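PDB 6PWI: putative hyaluronoglucosaminidase from Clostridium perfringens, which probably acts as a secreted, cell-wall-linked family 84 glycoside hydrolase with hexosaminidase activity, removing N-acetylhexosamine from glycans. Local coordinates for residues G181-Y186 with G420-P425; M208-F213 with K250-I255; V518-Y523 with S559-I564. All blocks are in the same frame, centred on the assembly; numbering follows the deposited sequence.

Contact 1 (G181-Y186 with G420-P425)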
ATOM      1  N   GLY A 181      -4.252   4.952   0.220  1.00 22.98           N
ATOM      2  CA  GLY A 181      -2.820   5.171   0.175  1.00 22.26           C
ATOM      3  C   GLY A 181      -2.093   4.670   1.416  1.00 22.70           C
ATOM      4  O   GLY A 181      -2.488   3.686   2.040  1.00 22.58           O
ATOM      5  N   PHE A 182      -1.015   5.379   1.750  1.00 22.11           N
ATOM      6  CA  PHE A 182      -0.082   4.950   2.772  1.00 20.95           C
ATOM      7  C   PHE A 182       0.404   6.180   3.529  1.00 20.82           C
ATOM      8  O   PHE A 182       0.474   7.275   2.975  1.00 20.34           O
ATOM      9  CB  PHE A 182       1.078   4.182   2.131  1.00 21.02           C
ATOM     10  CG  PHE A 182       1.795   4.899   1.012  1.00 21.66           C
ATOM     11  CD1 PHE A 182       2.991   5.571   1.246  1.00 21.46           C
ATOM     12  CD2 PHE A 182       1.285   4.899  -0.284  1.00 21.88           C
ATOM     13  CE1 PHE A 182       3.657   6.221   0.213  1.00 21.55           C
ATOM     14  CE2 PHE A 182       1.947   5.558  -1.313  1.00 21.37           C
ATOM     15  CZ  PHE A 182       3.132   6.219  -1.064  1.00 21.06           C
ATOM     16  N   ILE A 183       0.738   5.965   4.803  1.00 21.14           N
ATOM     17  CA  ILE A 183       1.217   6.999   5.701  1.00 21.13           C
ATOM     18  C   ILE A 183       2.559   6.552   6.269  1.00 22.22           C
ATOM     19  O   ILE A 183       2.677   5.437   6.775  1.00 24.60           O
ATOM     20  CB  ILE A 183       0.199   7.250   6.832  1.00 20.09           C
ATOM     21  CG1 ILE A 183       0.706   8.313   7.811  1.00 19.58           C
ATOM     22  CG2 ILE A 183      -0.156   5.948   7.540  1.00 18.94           C
ATOM     23  CD1 ILE A 183      -0.348   8.833   8.755  1.00 19.14           C
ATOM     24  N   GLU A 184       3.549   7.445   6.199  1.00 22.05           N
ATOM     25  CA  GLU A 184       4.811   7.223   6.882  1.00 22.20           C
ATOM     26  C   GLU A 184       4.633   7.618   8.347  1.00 22.38           C
ATOM     27  O   GLU A 184       4.908   8.753   8.720  1.00 22.96           O
ATOM     28  CB  GLU A 184       5.917   8.022   6.186  1.00 22.26           C
ATOM     29  CG  GLU A 184       7.310   7.688   6.681  1.00 23.25           C
ATOM     30  CD  GLU A 184       8.480   8.371   5.988  1.00 24.31           C
ATOM     31  OE1 GLU A 184       8.302   8.888   4.851  1.00 23.27           O
ATOM     32  OE2 GLU A 184       9.581   8.380   6.592  1.00 25.37           O
ATOM     33  N   GLY A 185       4.161   6.682   9.175  1.00 22.31           N
ATOM     34  CA  GLY A 185       3.778   7.026  10.537  1.00 22.83           C
ATOM     35  C   GLY A 185       4.200   5.993  11.583  1.00 24.08           C
ATOM     36  O   GLY A 185       3.529   5.839  12.604  1.00 25.13           O
ATOM     37  N   TYR A 186       5.327   5.313  11.339  1.00 23.71           N
ATOM     38  CA  TYR A 186       5.849   4.309  12.251  1.00 24.83           C
ATOM     39  C   TYR A 186       6.998   4.904  13.066  1.00 25.64           C
ATOM     40  O   TYR A 186       7.462   5.991  12.755  1.00 27.51           O
ATOM     41  CB  TYR A 186       6.370   3.123  11.440  1.00 23.39           C
ATOM     42  CG  TYR A 186       7.394   3.512  10.405  1.00 22.98           C
ATOM     43  CD1 TYR A 186       8.726   3.698  10.748  1.00 22.22           C
ATOM     44  CD2 TYR A 186       7.025   3.723   9.084  1.00 22.52           C
ATOM     45  CE1 TYR A 186       9.669   4.062   9.798  1.00 21.79           C
ATOM     46  CE2 TYR A 186       7.955   4.089   8.125  1.00 22.00           C
ATOM     47  CZ  TYR A 186       9.280   4.260   8.484  1.00 21.55           C
ATOM     48  OH  TYR A 186      10.193   4.626   7.542  1.00 21.55           O
ATOM     49  N   GLY A 420     -12.404   5.241   3.680  1.00 22.62           N
ATOM     50  CA  GLY A 420     -11.175   4.863   3.006  1.00 21.00           C
ATOM     51  C   GLY A 420     -10.116   4.355   3.976  1.00 20.26           C
ATOM     52  O   GLY A 420     -10.356   4.263   5.176  1.00 19.75           O
ATOM     53  N   ILE A 421      -8.932   4.039   3.442  1.00 19.94           N
ATOM     54  CA  ILE A 421      -7.939   3.338   4.233  1.00 19.89           C
ATOM     55  C   ILE A 421      -6.536   3.754   3.793  1.00 19.87           C
ATOM     56  O   ILE A 421      -6.274   3.933   2.602  1.00 20.21           O
ATOM     57  CB  ILE A 421      -8.183   1.812   4.160  1.00 19.85           C
ATOM     58  CG1 ILE A 421      -7.149   1.018   4.965  1.00 19.90           C
ATOM     59  CG2 ILE A 421      -8.299   1.333   2.719  1.00 18.85           C
ATOM     60  CD1 ILE A 421      -7.633  -0.348   5.421  1.00 19.85           C
ATOM     61  N   VAL A 422      -5.644   3.927   4.776  1.00 18.91           N
ATOM     62  CA  VAL A 422      -4.222   4.051   4.499  1.00 18.05           C
ATOM     63  C   VAL A 422      -3.469   2.984   5.287  1.00 17.75           C
ATOM     64  O   VAL A 422      -3.869   2.637   6.394  1.00 18.53           O
ATOM     65  CB  VAL A 422      -3.677   5.463   4.785  1.00 17.51           C
ATOM     66  CG1 VAL A 422      -4.236   6.492   3.819  1.00 17.28           C
ATOM     67  CG2 VAL A 422      -3.881   5.897   6.227  1.00 16.82           C
ATOM     68  N   THR A 423      -2.391   2.465   4.694  1.00 17.56           N
ATOM     69  CA  THR A 423      -1.513   1.506   5.348  1.00 18.04           C
ATOM     70  C   THR A 423      -0.316   2.225   5.969  1.00 18.37           C
ATOM     71  O   THR A 423       0.328   3.051   5.334  1.00 18.40           O
ATOM     72  CB  THR A 423      -1.063   0.404   4.379  1.00 17.90           C
ATOM     73  OG1 THR A 423       0.035  -0.271   4.988  1.00 19.49           O
ATOM     74  CG2 THR A 423      -0.592   0.917   3.037  1.00 17.32           C
ATOM     75  N   ASN A 424      -0.020   1.896   7.225  1.00 19.68           N
ATOM     76  CA  ASN A 424       1.184   2.369   7.893  1.00 20.65           C
ATOM     77  C   ASN A 424       2.255   1.291   7.716  1.00 21.52           C
ATOM     78  O   ASN A 424       2.218   0.270   8.396  1.00 22.23           O
ATOM     79  CB  ASN A 424       0.876   2.694   9.358  1.00 20.52           C
ATOM     80  CG  ASN A 424       2.067   3.198  10.144  1.00 20.67           C
ATOM     81  OD1 ASN A 424       2.962   3.816   9.578  1.00 21.83           O
ATOM     82  ND2 ASN A 424       2.081   2.956  11.447  1.00 20.15           N
ATOM     83  N   PRO A 425       3.190   1.424   6.747  1.00 22.06           N
ATOM     84  CA  PRO A 425       4.072   0.319   6.369  1.00 23.01           C
ATOM     85  C   PRO A 425       5.354   0.235   7.194  1.00 24.24           C
ATOM     86  O   PRO A 425       5.484   0.927   8.204  1.00 24.51           O
ATOM     87  CB  PRO A 425       4.378   0.610   4.891  1.00 22.45           C
ATOM     88  CG  PRO A 425       3.578   1.864   4.559  1.00 22.77           C
ATOM     89  CD  PRO A 425       3.389   2.587   5.877  1.00 22.40           C
TER
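Gly181 and Phe182 lie beside Val422 and Thr423 in a parallel pairing. This is the tight end of the contact. Thr423 N gives its hydrogen to Gly181 O at 2.9 Å. One step along, Ile183 N bonds to Thr423 O at 3.0 Å. Gly181 N reaches back to Ile421 O by a longer bond of 3.3 Å.

Side chains pack on both faces of the sheet. On one, Phe182 CB meets the methyl of Thr423, with CG2 at 3.8 Å, while its ring leads away toward Tyr211 and Leu436. The hydroxyl of Thr423 instead bonds to Trp393 O. On the other face Ile183 CG2 touches Val422 CG2 at 3.9 Å, and both side chains reach Ile212.

These are the first and last strands of an eight-stranded (beta/alpha)8 barrel, so their pairing closes it. Helix 433-444 covers the Phe182 and Thr423 face; Ile183 and Val422 look inward.

Past the strands, at their C-terminal ends, the fit is looser. The backbone ladder gives way to one side-chain bond and to Pro425, which lies against Ile183 O and the Tyr186 ring. Asn424 CG lies anti to the backbone N (chi1 -180°), which carries the amide across to the loop. Gly185 N bonds to Asn424 OD1 at 3.1 Å, from above the carbonyl plane. The same oxygen sits at the edge of the Tyr186 ring, whose plane is 18° from that of the amide. ND2 is held by Asn392 OD1. A bound 1,2-ethanediol lies about 4 Å from the Asn424 side chain.

Contact 2 (M208-F213 with K250-I255)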
ATOM      1  N   MET A 208      -3.924   4.780  -6.194  1.00 20.57           N
ATOM      2  CA  MET A 208      -3.831   5.390  -4.877  1.00 21.16           C
ATOM      3  C   MET A 208      -3.803   6.910  -5.031  1.00 20.91           C
ATOM      4  O   MET A 208      -3.346   7.418  -6.055  1.00 21.48           O
ATOM      5  CB  MET A 208      -2.579   4.915  -4.133  1.00 21.55           C
ATOM      6  CG  MET A 208      -2.734   3.514  -3.574  1.00 23.11           C
ATOM      7  SD  MET A 208      -1.346   2.997  -2.534  1.00 26.04           S
ATOM      8  CE  MET A 208      -2.211   2.157  -1.208  1.00 23.24           C
ATOM      9  N   ASN A 209      -4.293   7.632  -4.013  1.00 19.97           N
ATOM     10  CA  ASN A 209      -4.420   9.076  -4.133  1.00 19.62           C
ATOM     11  C   ASN A 209      -3.760   9.805  -2.961  1.00 20.42           C
ATOM     12  O   ASN A 209      -3.834  11.028  -2.895  1.00 20.50           O
ATOM     13  CB  ASN A 209      -5.869   9.510  -4.404  1.00 19.37           C
ATOM     14  CG  ASN A 209      -6.871   9.185  -3.309  1.00 19.27           C
ATOM     15  OD1 ASN A 209      -6.506   8.814  -2.192  1.00 19.19           O
ATOM     16  ND2 ASN A 209      -8.151   9.349  -3.608  1.00 18.31           N
ATOM     17  N   SER A 210      -3.106   9.067  -2.050  1.00 20.92           N
ATOM     18  CA  SER A 210      -2.688   9.646  -0.782  1.00 21.17           C
ATOM     19  C   SER A 210      -1.337   9.106  -0.334  1.00 21.33           C
ATOM     20  O   SER A 210      -1.171   7.898  -0.173  1.00 22.35           O
ATOM     21  CB  SER A 210      -3.714   9.381   0.285  1.00 21.68           C
ATOM     22  OG  SER A 210      -4.921  10.065   0.000  1.00 23.36           O
ATOM     23  N   TYR A 211      -0.391  10.020  -0.105  1.00 20.57           N
ATOM     24  CA  TYR A 211       0.779   9.720   0.703  1.00 20.69           C
ATOM     25  C   TYR A 211       0.803  10.704   1.865  1.00 20.98           C
ATOM     26  O   TYR A 211       1.059  11.885   1.660  1.00 21.79           O
ATOM     27  CB  TYR A 211       2.070   9.779  -0.118  1.00 20.42           C
ATOM     28  CG  TYR A 211       3.339   9.879   0.698  1.00 20.89           C
ATOM     29  CD1 TYR A 211       3.497   9.174   1.885  1.00 21.39           C
ATOM     30  CD2 TYR A 211       4.401  10.665   0.275  1.00 21.10           C
ATOM     31  CE1 TYR A 211       4.660   9.263   2.635  1.00 21.58           C
ATOM     32  CE2 TYR A 211       5.573  10.767   1.013  1.00 20.89           C
ATOM     33  CZ  TYR A 211       5.705  10.060   2.195  1.00 21.34           C
ATOM     34  OH  TYR A 211       6.854  10.147   2.922  1.00 21.96           O
ATOM     35  N   ILE A 212       0.492  10.218   3.071  1.00 20.61           N
ATOM     36  CA  ILE A 212       0.498  11.094   4.226  1.00 20.77           C
ATOM     37  C   ILE A 212       1.901  11.100   4.820  1.00 21.71           C
ATOM     38  O   ILE A 212       2.397  10.076   5.282  1.00 22.43           O
ATOM     39  CB  ILE A 212      -0.585  10.717   5.250  1.00 20.81           C
ATOM     40  CG1 ILE A 212      -1.982  10.798   4.632  1.00 20.11           C
ATOM     41  CG2 ILE A 212      -0.471  11.599   6.486  1.00 20.09           C
ATOM     42  CD1 ILE A 212      -2.925   9.745   5.146  1.00 19.83           C
ATOM     43  N   PHE A 213       2.524  12.281   4.761  1.00 22.81           N
ATOM     44  CA  PHE A 213       3.877  12.521   5.227  1.00 23.48           C
ATOM     45  C   PHE A 213       3.833  12.902   6.706  1.00 23.49           C
ATOM     46  O   PHE A 213       3.536  14.048   7.039  1.00 23.84           O
ATOM     47  CB  PHE A 213       4.482  13.630   4.366  1.00 23.47           C
ATOM     48  CG  PHE A 213       5.907  14.014   4.663  1.00 23.22           C
ATOM     49  CD1 PHE A 213       6.962  13.299   4.122  1.00 23.64           C
ATOM     50  CD2 PHE A 213       6.190  15.121   5.448  1.00 23.98           C
ATOM     51  CE1 PHE A 213       8.274  13.671   4.378  1.00 24.08           C
ATOM     52  CE2 PHE A 213       7.500  15.496   5.705  1.00 23.69           C
ATOM     53  CZ  PHE A 213       8.540  14.772   5.164  1.00 24.05           C
ATOM     54  N   LYS A 250      -1.022  11.947  -4.115  1.00 23.01           N
ATOM     55  CA  LYS A 250      -0.653  13.275  -3.640  1.00 24.14           C
ATOM     56  C   LYS A 250       0.176  13.186  -2.363  1.00 23.67           C
ATOM     57  O   LYS A 250      -0.054  12.321  -1.522  1.00 24.36           O
ATOM     58  CB  LYS A 250      -1.871  14.121  -3.255  1.00 25.26           C
ATOM     59  CG  LYS A 250      -2.980  14.239  -4.290  1.00 29.24           C
ATOM     60  CD  LYS A 250      -4.174  15.068  -3.800  1.00 32.04           C
ATOM     61  CE  LYS A 250      -4.892  14.511  -2.582  1.00 32.39           C
ATOM     62  NZ  LYS A 250      -5.662  13.272  -2.874  1.00 32.34           N
ATOM     63  N   PHE A 251       1.108  14.137  -2.227  1.00 22.32           N
ATOM     64  CA  PHE A 251       1.840  14.390  -1.001  1.00 21.91           C
ATOM     65  C   PHE A 251       0.950  15.186  -0.048  1.00 22.86           C
ATOM     66  O   PHE A 251       0.616  16.338  -0.330  1.00 23.95           O
ATOM     67  CB  PHE A 251       3.103  15.183  -1.341  1.00 20.96           C
ATOM     68  CG  PHE A 251       4.077  15.389  -0.209  1.00 21.08           C
ATOM     69  CD1 PHE A 251       5.207  14.586  -0.089  1.00 21.17           C
ATOM     70  CD2 PHE A 251       3.880  16.393   0.728  1.00 20.70           C
ATOM     71  CE1 PHE A 251       6.118  14.781   0.939  1.00 20.56           C
ATOM     72  CE2 PHE A 251       4.789  16.583   1.759  1.00 21.21           C
ATOM     73  CZ  PHE A 251       5.909  15.782   1.859  1.00 20.78           C
ATOM     74  N   ILE A 252       0.574  14.568   1.078  1.00 22.53           N
ATOM     75  CA  ILE A 252      -0.219  15.235   2.100  1.00 22.70           C
ATOM     76  C   ILE A 252       0.669  15.557   3.302  1.00 23.87           C
ATOM     77  O   ILE A 252       1.225  14.658   3.940  1.00 23.97           O
ATOM     78  CB  ILE A 252      -1.431  14.373   2.493  1.00 22.27           C
ATOM     79  CG1 ILE A 252      -2.350  14.128   1.290  1.00 21.79           C
ATOM     80  CG2 ILE A 252      -2.174  15.002   3.665  1.00 21.77           C
ATOM     81  CD1 ILE A 252      -3.116  12.832   1.353  1.00 20.94           C
ATOM     82  N   TRP A 253       0.799  16.855   3.604  1.00 23.74           N
ATOM     83  CA  TRP A 253       1.681  17.286   4.676  1.00 23.23           C
ATOM     84  C   TRP A 253       0.888  17.302   5.978  1.00 23.05           C
ATOM     85  O   TRP A 253      -0.318  17.520   5.939  1.00 24.36           O
ATOM     86  CB  TRP A 253       2.296  18.654   4.349  1.00 23.21           C
ATOM     87  CG  TRP A 253       3.414  19.024   5.279  1.00 23.55           C
ATOM     88  CD1 TRP A 253       4.690  18.534   5.270  1.00 22.84           C
ATOM     89  CD2 TRP A 253       3.341  19.940   6.386  1.00 22.59           C
ATOM     90  NE1 TRP A 253       5.416  19.083   6.291  1.00 22.26           N
ATOM     91  CE2 TRP A 253       4.618  19.948   6.994  1.00 22.38           C
ATOM     92  CE3 TRP A 253       2.332  20.752   6.918  1.00 22.56           C
ATOM     93  CZ2 TRP A 253       4.908  20.745   8.103  1.00 21.96           C
ATOM     94  CZ3 TRP A 253       2.619  21.541   8.012  1.00 22.71           C
ATOM     95  CH2 TRP A 253       3.891  21.533   8.595  1.00 22.22           C
ATOM     96  N   THR A 254       1.555  17.061   7.115  1.00 22.74           N
ATOM     97  CA  THR A 254       0.869  16.978   8.403  1.00 22.94           C
ATOM     98  C   THR A 254       1.593  17.801   9.470  1.00 22.49           C
ATOM     99  O   THR A 254       2.771  18.112   9.317  1.00 21.97           O
ATOM    100  CB  THR A 254       0.722  15.528   8.890  1.00 22.52           C
ATOM    101  OG1 THR A 254       2.017  14.929   8.993  1.00 22.26           O
ATOM    102  CG2 THR A 254      -0.177  14.696   8.002  1.00 22.15           C
ATOM    103  N   ILE A 255       0.882  18.100  10.567  1.00 22.76           N
ATOM    104  CA  ILE A 255       1.395  18.935  11.644  1.00 24.07           C
ATOM    105  C   ILE A 255       0.873  18.434  12.994  1.00 25.79           C
ATOM    106  O   ILE A 255      -0.255  17.956  13.082  1.00 27.12           O
ATOM    107  CB  ILE A 255       1.040  20.417  11.390  1.00 22.99           C
ATOM    108  CG1 ILE A 255       1.681  21.347  12.420  1.00 22.77           C
ATOM    109  CG2 ILE A 255      -0.468  20.628  11.291  1.00 21.87           C
ATOM    110  CD1 ILE A 255       1.721  22.797  11.978  1.00 24.35           C
TER
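Lys250 folds back over the carbonyl oxygen of Asn209. Its CB lies 3.7 Å from Asn209 O and its CG 3.6 Å from the same atom. CD swings a little wider. The chain then bends at chi3 (-62°) and again at chi4, so CE turns back toward Asn209 O. The tip closes the loop: Lys250 NZ bonds to Asn209 O at 2.9 Å, tilted out of the carbonyl plane. A weak bond from Lys250 N shares that oxygen. The ammonium group also makes a cation-pi contact with Tyr325.

Beyond the lysine the backbones run as a parallel ladder. Tyr211 N bonds to Lys250 O, Ile252 N to Tyr211 O, and Phe213 N to Ile252 O. Thr254 extends it with its side chain, and OG1 donates to Phe213 O at 2.6 Å.

Tyr211, Phe213, Phe251 and Trp253 cluster on one face of the sheet. Phe251 CZ sits over one face of the Phe213 ring, off toward the rim, 3.3 Å from Phe213 CG. The two ring planes differ by 34°. Tyr211 points the same way as Phe251, but its ring is turned 89° to it. Trp253 meets Phe213 rim to rim. Helices 193-204 and 268-286 pack on this aromatic side. Tyr211 OH is bonded to Glu184 and Trp253 NE1 to Tyr229.

The opposite face is mainly aliphatic around Ile212 and Ile252. Ile252 CD1 fits against Ile212 CG1 at 4.0 Å and also meets Ser210. Ile212 CG2 touches Thr254 CG2 at 3.5 Å. Helix 231-247 links the two strands, which makes this a beta-alpha-beta crossover between the second and third strands of the (beta/alpha)8 barrel.

Contact 3 (V518-Y523 with S559-I564)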
ATOM      1  N   VAL A 518       9.290 -35.259  -1.236  1.00 28.99           N
ATOM      2  CA  VAL A 518       8.284 -34.218  -1.367  1.00 28.98           C
ATOM      3  C   VAL A 518       8.753 -32.957  -0.641  1.00 28.89           C
ATOM      4  O   VAL A 518       8.715 -31.869  -1.213  1.00 29.77           O
ATOM      5  CB  VAL A 518       6.908 -34.693  -0.852  1.00 29.35           C
ATOM      6  CG1 VAL A 518       5.864 -33.580  -0.879  1.00 27.23           C
ATOM      7  CG2 VAL A 518       6.413 -35.916  -1.611  1.00 27.88           C
ATOM      8  N   ILE A 519       9.207 -33.112   0.610  1.00 27.22           N
ATOM      9  CA  ILE A 519       9.495 -31.970   1.459  1.00 26.36           C
ATOM     10  C   ILE A 519      10.846 -31.357   1.090  1.00 27.26           C
ATOM     11  O   ILE A 519      11.030 -30.153   1.261  1.00 26.37           O
ATOM     12  CB  ILE A 519       9.370 -32.323   2.956  1.00 26.40           C
ATOM     13  CG1 ILE A 519       9.473 -31.073   3.838  1.00 26.20           C
ATOM     14  CG2 ILE A 519      10.377 -33.392   3.362  1.00 25.90           C
ATOM     15  CD1 ILE A 519       8.675 -31.153   5.118  1.00 26.36           C
ATOM     16  N   LEU A 520      11.779 -32.186   0.591  1.00 27.65           N
ATOM     17  CA  LEU A 520      13.069 -31.700   0.117  1.00 27.40           C
ATOM     18  C   LEU A 520      12.877 -30.875  -1.158  1.00 28.78           C
ATOM     19  O   LEU A 520      13.611 -29.917  -1.394  1.00 30.30           O
ATOM     20  CB  LEU A 520      14.044 -32.865  -0.103  1.00 25.76           C
ATOM     21  CG  LEU A 520      14.772 -33.387   1.139  1.00 25.76           C
ATOM     22  CD1 LEU A 520      15.525 -34.678   0.839  1.00 24.32           C
ATOM     23  CD2 LEU A 520      15.727 -32.350   1.715  1.00 25.67           C
ATOM     24  N   ASP A 521      11.881 -31.235  -1.975  1.00 29.32           N
ATOM     25  CA  ASP A 521      11.523 -30.427  -3.131  1.00 30.98           C
ATOM     26  C   ASP A 521      11.103 -29.030  -2.669  1.00 29.50           C
ATOM     27  O   ASP A 521      11.529 -28.027  -3.236  1.00 28.20           O
ATOM     28  CB  ASP A 521      10.425 -31.080  -3.979  1.00 33.67           C
ATOM     29  CG  ASP A 521      10.918 -32.109  -4.987  1.00 37.52           C
ATOM     30  OD1 ASP A 521      12.114 -32.059  -5.361  1.00 37.34           O
ATOM     31  OD2 ASP A 521      10.091 -32.959  -5.400  1.00 41.52           O
ATOM     32  N   GLU A 522      10.273 -28.980  -1.627  1.00 28.25           N
ATOM     33  CA  GLU A 522       9.770 -27.718  -1.117  1.00 29.19           C
ATOM     34  C   GLU A 522      10.929 -26.849  -0.633  1.00 27.73           C
ATOM     35  O   GLU A 522      10.987 -25.661  -0.945  1.00 28.27           O
ATOM     36  CB  GLU A 522       8.721 -27.957  -0.031  1.00 30.81           C
ATOM     37  CG  GLU A 522       7.433 -28.556  -0.565  1.00 34.05           C
ATOM     38  CD  GLU A 522       6.817 -27.800  -1.730  1.00 37.91           C
ATOM     39  OE1 GLU A 522       6.499 -26.604  -1.560  1.00 39.66           O
ATOM     40  OE2 GLU A 522       6.679 -28.405  -2.816  1.00 42.36           O
ATOM     41  N   TYR A 523      11.861 -27.454   0.110  1.00 25.76           N
ATOM     42  CA  TYR A 523      12.956 -26.693   0.691  1.00 24.87           C
ATOM     43  C   TYR A 523      13.993 -26.310  -0.363  1.00 25.55           C
ATOM     44  O   TYR A 523      14.611 -25.253  -0.255  1.00 26.42           O
ATOM     45  CB  TYR A 523      13.494 -27.368   1.953  1.00 22.31           C
ATOM     46  CG  TYR A 523      12.681 -27.034   3.178  1.00 21.08           C
ATOM     47  CD1 TYR A 523      13.009 -25.943   3.971  1.00 20.45           C
ATOM     48  CD2 TYR A 523      11.557 -27.773   3.521  1.00 20.00           C
ATOM     49  CE1 TYR A 523      12.265 -25.609   5.091  1.00 19.52           C
ATOM     50  CE2 TYR A 523      10.798 -27.453   4.637  1.00 19.36           C
ATOM     51  CZ  TYR A 523      11.157 -26.371   5.427  1.00 19.73           C
ATOM     52  OH  TYR A 523      10.424 -26.042   6.530  1.00 18.92           O
ATOM     53  N   SER A 559      19.579 -25.633   6.750  1.00 25.83           N
ATOM     54  CA  SER A 559      19.457 -26.317   8.029  1.00 24.27           C
ATOM     55  C   SER A 559      18.385 -27.405   7.957  1.00 24.63           C
ATOM     56  O   SER A 559      18.584 -28.514   8.440  1.00 25.45           O
ATOM     57  CB  SER A 559      19.156 -25.333   9.126  1.00 22.37           C
ATOM     58  OG  SER A 559      18.953 -25.994  10.362  1.00 20.73           O
ATOM     59  N   THR A 560      17.244 -27.076   7.351  1.00 24.25           N
ATOM     60  CA  THR A 560      16.145 -28.020   7.265  1.00 23.85           C
ATOM     61  C   THR A 560      16.564 -29.207   6.403  1.00 23.80           C
ATOM     62  O   THR A 560      16.291 -30.349   6.757  1.00 24.92           O
ATOM     63  CB  THR A 560      14.857 -27.327   6.803  1.00 23.58           C
ATOM     64  OG1 THR A 560      14.615 -26.260   7.722  1.00 23.24           O
ATOM     65  CG2 THR A 560      13.667 -28.261   6.758  1.00 22.04           C
ATOM     66  N   ILE A 561      17.246 -28.921   5.291  1.00 23.33           N
ATOM     67  CA  ILE A 561      17.685 -29.947   4.359  1.00 23.39           C
ATOM     68  C   ILE A 561      18.680 -30.884   5.050  1.00 23.93           C
ATOM     69  O   ILE A 561      18.606 -32.103   4.881  1.00 22.88           O
ATOM     70  CB  ILE A 561      18.235 -29.320   3.060  1.00 22.90           C
ATOM     71  CG1 ILE A 561      17.116 -28.631   2.270  1.00 23.01           C
ATOM     72  CG2 ILE A 561      18.961 -30.357   2.210  1.00 21.34           C
ATOM     73  CD1 ILE A 561      17.603 -27.800   1.100  1.00 22.92           C
ATOM     74  N   ALA A 562      19.596 -30.310   5.838  1.00 23.77           N
ATOM     75  CA  ALA A 562      20.574 -31.113   6.551  1.00 24.66           C
ATOM     76  C   ALA A 562      19.867 -32.046   7.534  1.00 25.65           C
ATOM     77  O   ALA A 562      20.192 -33.234   7.594  1.00 26.93           O
ATOM     78  CB  ALA A 562      21.597 -30.239   7.234  1.00 24.52           C
ATOM     79  N   TYR A 563      18.884 -31.513   8.276  1.00 24.53           N
ATOM     80  CA  TYR A 563      18.189 -32.303   9.279  1.00 25.11           C
ATOM     81  C   TYR A 563      17.384 -33.421   8.619  1.00 26.68           C
ATOM     82  O   TYR A 563      17.505 -34.575   9.016  1.00 28.75           O
ATOM     83  CB  TYR A 563      17.345 -31.430  10.207  1.00 24.21           C
ATOM     84  CG  TYR A 563      18.113 -30.822  11.351  1.00 24.37           C
ATOM     85  CD1 TYR A 563      18.828 -31.611  12.242  1.00 24.40           C
ATOM     86  CD2 TYR A 563      18.109 -29.452  11.556  1.00 24.25           C
ATOM     87  CE1 TYR A 563      19.528 -31.054  13.303  1.00 24.21           C
ATOM     88  CE2 TYR A 563      18.804 -28.880  12.610  1.00 24.60           C
ATOM     89  CZ  TYR A 563      19.515 -29.681  13.485  1.00 24.89           C
ATOM     90  OH  TYR A 563      20.198 -29.105  14.515  1.00 26.82           O
ATOM     91  N   ILE A 564      16.586 -33.076   7.602  1.00 26.48           N
ATOM     92  CA  ILE A 564      15.885 -34.080   6.820  1.00 26.38           C
ATOM     93  C   ILE A 564      16.881 -35.119   6.309  1.00 27.14           C
ATOM     94  O   ILE A 564      16.589 -36.313   6.320  1.00 29.17           O
ATOM     95  CB  ILE A 564      15.071 -33.453   5.675  1.00 26.25           C
ATOM     96  CG1 ILE A 564      13.967 -32.538   6.211  1.00 26.69           C
ATOM     97  CG2 ILE A 564      14.506 -34.545   4.774  1.00 25.43           C
ATOM     98  CD1 ILE A 564      13.448 -31.537   5.199  1.00 27.14           C
TER
HETATM   99  O   HOH W   1      12.172 -25.260   8.344  1.00 16.83           O
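The methyl group of Thr560 sits over the centre of the Tyr523 ring. Thr560 CG2 is 3.4 Å from the ring centroid and 12° off the normal, a CH-pi contact. The methyl reaches there because CG2 stands anti to the backbone N of Thr560, with OG1 beside that N (chi1 -56°). The two side chains meet at about a right angle. A water joins their polar ends. It donates to Thr560 OG1 at 2.7 Å and lies 2.6 Å from Tyr523 OH.

Next to this pair only aliphatic carbons meet. Ile561 CG1 touches Tyr523 CB at 3.8 Å. Leu520 CD2 meets Ile561 CG2 at the same distance. Leu520 and Ile564 slide past each other in opposite directions, with Leu520 CG 3.8 Å from Ile564 CG2. Farther in, Ile519 CG2 reaches Ile564 CD1 at 4.0 Å.

The two segments belong to successive helices, 513-536 and 540-572. The axes of segments 518-523 and 559-564 run antiparallel at 161°, 10.0 Å apart at closest. They form part of the helical bundle that follows the catalytic barrel in the chain. Leu520 and Ile561 lie on the partly exposed side of the interface, whereas Ile519, Tyr523, Thr560 and Ile564 are buried.

Other helices hold the buried side. Val498 and Phe502 of helix 496-507 back Ile519, and Phe502 also meets Ile564. Tyr523 is flanked by Ile499 and by Leu613 and Phe616 of helix 613-623. Thr560 OG1 has a second bond, to Leu556 O one turn earlier in its own helix, which helps fix the rotation that lays the methyl on the ring.

How the contacts relate
Contacts 1 and 2 lie deep in the barrel domain, with centres 9 Å apart. They share one sheet, since strands 179-184 and 210-213 are neighbours in it. Phe182 O and Glu184 N pair with Ile212 across that boundary. Contact 1 closes the barrel between sequence-distant strands; contact 2 joins strands one helix apart. Both rest on parallel backbone ladders, with aromatic packing heavier in contact 2. The centre of contact 3 is about 38 Å from that of contact 1, in the helical bundle. Side chains and one water carry it, and one side is partly exposed. It lies away from the predicted proton donor, Asp299.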